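Long-range contact in acarbose Kinase Mak1 (Uncultured bacterium, PDB 6WB4), which phosphorylates the antidiabetic drug acarbose, probably with ATP as phosphate donor, and belongs to the pfkB family of carbohydrate kinases: residues Asp35-Val40 with Ser116-Thr121. Numbering follows the deposited sequence.
Sequences DHIVRV and SVNLVT
His36 and Val38 of strand 34-39 give both their N-H and C=O groups to strand 115-120, which runs parallel to it. Backbone hydrogen bonds pass from His36 N to Ser116 O (2.8 Å), Asn118 N to His36 O, Val38 N to Asn118 O and Val120 N to Val38 O, and Val40 N to Val120 O continues the ladder. Val38 N meets Asn118 O almost straight, at 2.8 Å with 176° at the hydrogen. The alternating residues Asp35 and Ile37 turn their backbones the other way, to Val59 and Val57 of strand 57-60.

The four-stranded sheet so formed, edged by strands 57-60 and 126-131, is the small lid of the ribokinase-like (pfkB) fold, and its two faces differ in character. Asp35, Ser116 and Asn118 share the face near the ligands: the side chain of Asp35 comes within about 3 Å, at its nearest atom, of a bound calcium ion, and that of Asn118 within about 4 Å of the acarviosine unit, so small polar groups suit this end. The carboxylate of Asp35 and the amide of Asn118 meet with their planes 74° apart. Farther along, Ile37 CG2 meets Val120 CG2 at 3.9 Å; with CG1 beside its backbone N (chi1 -56°), Ile37 swings CG2 out to this methyl.

The other face is mainly apolar, with His36 the polar exception. Val38 CB lies 3.7 Å from Leu119 CD2, the two side chains running alongside each other, while Val38 CG2 touches Val117 CG1. Branched aliphatic residues fit here because the second subunit packs on this face: its Val117 meets Val38 and Val117, and the two His36 rings come together across the interface.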
ATOM      1  N   ASP B  35       1.483   6.988   3.429  1.00 48.90           N
ATOM      2  CA  ASP B  35       1.788   6.492   2.104  1.00 52.14           C
ATOM      3  C   ASP B  35       2.306   5.059   2.144  1.00 55.29           C
ATOM      4  O   ASP B  35       3.127   4.709   2.997  1.00 49.28           O
ATOM      5  CB  ASP B  35       2.809   7.400   1.417  1.00 48.57           C
ATOM      6  CG  ASP B  35       2.206   8.703   0.943  1.00 66.64           C
ATOM      7  OD1 ASP B  35       0.960   8.797   0.863  1.00 77.48           O
ATOM      8  OD2 ASP B  35       2.981   9.630   0.620  1.00 73.17           O
ATOM      9  N   HIS B  36       1.777   4.230   1.247  1.00 55.05           N
ATOM     10  CA  HIS B  36       2.337   2.908   0.978  1.00 64.25           C
ATOM     11  C   HIS B  36       3.067   3.026  -0.360  1.00 63.82           C
ATOM     12  O   HIS B  36       2.437   3.248  -1.396  1.00 57.55           O
ATOM     13  CB  HIS B  36       1.250   1.824   0.927  1.00 62.77           C
ATOM     14  CG  HIS B  36       0.436   1.709   2.182  1.00 68.44           C
ATOM     15  ND1 HIS B  36       0.831   0.943   3.259  1.00 68.61           N
ATOM     16  CD2 HIS B  36      -0.759   2.248   2.521  1.00 68.89           C
ATOM     17  CE1 HIS B  36      -0.081   1.026   4.213  1.00 71.17           C
ATOM     18  NE2 HIS B  36      -1.056   1.812   3.791  1.00 68.66           N
ATOM     19  N   ILE B  37       4.393   2.939  -0.338  1.00 60.40           N
ATOM     20  CA  ILE B  37       5.171   3.240  -1.535  1.00 61.30           C
ATOM     21  C   ILE B  37       5.614   1.969  -2.259  1.00 68.09           C
ATOM     22  O   ILE B  37       6.333   1.141  -1.699  1.00 56.21           O
ATOM     23  CB  ILE B  37       6.412   4.104  -1.196  1.00 61.75           C
ATOM     24  CG1 ILE B  37       5.986   5.387  -0.472  1.00 67.38           C
ATOM     25  CG2 ILE B  37       7.175   4.450  -2.466  1.00 57.63           C
ATOM     26  CD1 ILE B  37       7.110   6.074   0.266  1.00 70.19           C
ATOM     27  N   VAL B  38       5.202   1.829  -3.515  1.00 65.22           N
ATOM     28  CA  VAL B  38       5.532   0.631  -4.272  1.00 69.10           C
ATOM     29  C   VAL B  38       6.449   0.947  -5.451  1.00 69.73           C
ATOM     30  O   VAL B  38       6.092   1.719  -6.338  1.00 63.76           O
ATOM     31  CB  VAL B  38       4.263  -0.071  -4.796  1.00 69.49           C
ATOM     32  CG1 VAL B  38       4.587  -1.497  -5.188  1.00 75.51           C
ATOM     33  CG2 VAL B  38       3.176  -0.067  -3.736  1.00 62.61           C
ATOM     34  N   ARG B  39       7.625   0.329  -5.461  1.00 78.31           N
ATOM     35  CA  ARG B  39       8.586   0.522  -6.540  1.00 88.03           C
ATOM     36  C   ARG B  39       8.292  -0.444  -7.696  1.00 86.10           C
ATOM     37  O   ARG B  39       8.356  -1.663  -7.527  1.00 87.18           O
ATOM     38  CB  ARG B  39      10.002   0.333  -5.984  1.00 98.20           C
ATOM     39  CG  ARG B  39      10.183   1.086  -4.665  1.00101.56           C
ATOM     40  CD  ARG B  39      11.404   0.677  -3.840  1.00108.08           C
ATOM     41  NE  ARG B  39      12.682   1.097  -4.406  1.00120.19           N
ATOM     42  CZ  ARG B  39      13.864   0.786  -3.878  1.00119.64           C
ATOM     43  NH1 ARG B  39      13.920   0.056  -2.773  1.00121.26           N
ATOM     44  NH2 ARG B  39      14.989   1.209  -4.446  1.00110.59           N
ATOM     45  N   VAL B  40       7.955   0.101  -8.865  1.00 83.39           N
ATOM     46  CA  VAL B  40       7.553  -0.730 -10.008  1.00 84.14           C
ATOM     47  C   VAL B  40       8.482  -0.624 -11.213  1.00 96.48           C
ATOM     48  O   VAL B  40       9.224   0.347 -11.353  1.00 97.66           O
ATOM     49  CB  VAL B  40       6.116  -0.394 -10.485  1.00 62.15           C
ATOM     50  CG1 VAL B  40       5.119  -0.564  -9.351  1.00 57.90           C
ATOM     51  CG2 VAL B  40       6.045   1.013 -11.089  1.00 67.15           C
ATOM     52  N   SER B 116      -2.630   6.500   1.072  1.00 59.50           N
ATOM     53  CA  SER B 116      -2.385   6.407  -0.355  1.00 56.28           C
ATOM     54  C   SER B 116      -1.533   5.196  -0.668  1.00 65.50           C
ATOM     55  O   SER B 116      -0.743   4.748   0.169  1.00 64.77           O
ATOM     56  CB  SER B 116      -1.685   7.662  -0.884  1.00 63.27           C
ATOM     57  OG  SER B 116      -2.405   8.839  -0.584  1.00 66.19           O
ATOM     58  N   VAL B 117      -1.707   4.663  -1.873  1.00 63.26           N
ATOM     59  CA  VAL B 117      -0.691   3.810  -2.467  1.00 60.98           C
ATOM     60  C   VAL B 117      -0.028   4.645  -3.556  1.00 62.89           C
ATOM     61  O   VAL B 117      -0.709   5.248  -4.387  1.00 57.38           O
ATOM     62  CB  VAL B 117      -1.255   2.484  -3.026  1.00 62.84           C
ATOM     63  CG1 VAL B 117      -0.269   1.845  -4.004  1.00 62.34           C
ATOM     64  CG2 VAL B 117      -1.613   1.525  -1.882  1.00 46.74           C
ATOM     65  N   ASN B 118       1.297   4.755  -3.479  1.00 56.54           N
ATOM     66  CA  ASN B 118       2.076   5.526  -4.441  1.00 58.39           C
ATOM     67  C   ASN B 118       2.924   4.624  -5.306  1.00 63.94           C
ATOM     68  O   ASN B 118       3.764   3.879  -4.802  1.00 65.58           O
ATOM     69  CB  ASN B 118       2.990   6.535  -3.746  1.00 63.70           C
ATOM     70  CG  ASN B 118       2.234   7.533  -2.906  1.00 72.21           C
ATOM     71  OD1 ASN B 118       2.747   8.025  -1.904  1.00 84.40           O
ATOM     72  ND2 ASN B 118       1.011   7.837  -3.304  1.00 75.21           N
ATOM     73  N   LEU B 119       2.704   4.686  -6.610  1.00 69.21           N
ATOM     74  CA  LEU B 119       3.518   3.929  -7.544  1.00 71.22           C
ATOM     75  C   LEU B 119       4.637   4.806  -8.082  1.00 78.91           C
ATOM     76  O   LEU B 119       4.382   5.834  -8.709  1.00 85.80           O
ATOM     77  CB  LEU B 119       2.656   3.383  -8.676  1.00 75.06           C
ATOM     78  CG  LEU B 119       1.454   2.572  -8.184  1.00 69.29           C
ATOM     79  CD1 LEU B 119       0.638   2.036  -9.358  1.00 69.68           C
ATOM     80  CD2 LEU B 119       1.925   1.439  -7.274  1.00 50.13           C
ATOM     81  N   VAL B 120       5.877   4.418  -7.796  1.00 69.77           N
ATOM     82  CA  VAL B 120       7.035   5.179  -8.244  1.00 74.52           C
ATOM     83  C   VAL B 120       8.014   4.285  -9.012  1.00 92.86           C
ATOM     84  O   VAL B 120       8.091   3.078  -8.771  1.00 95.93           O
ATOM     85  CB  VAL B 120       7.759   5.852  -7.052  1.00 70.93           C
ATOM     86  CG1 VAL B 120       6.786   6.703  -6.252  1.00 67.10           C
ATOM     87  CG2 VAL B 120       8.416   4.815  -6.150  1.00 70.93           C
ATOM     88  N   THR B 121       8.747   4.868  -9.956  1.00107.30           N
ATOM     89  CA  THR B 121       9.748   4.104 -10.693  1.00114.29           C
ATOM     90  C   THR B 121      11.111   4.758 -10.554  1.00105.23           C
ATOM     91  O   THR B 121      11.243   5.822  -9.954  1.00114.36           O
ATOM     92  CB  THR B 121       9.428   3.978 -12.191  1.00130.41           C
ATOM     93  OG1 THR B 121       9.910   5.134 -12.883  1.00134.57           O
ATOM     94  CG2 THR B 121       7.935   3.805 -12.424  1.00138.50           C
TER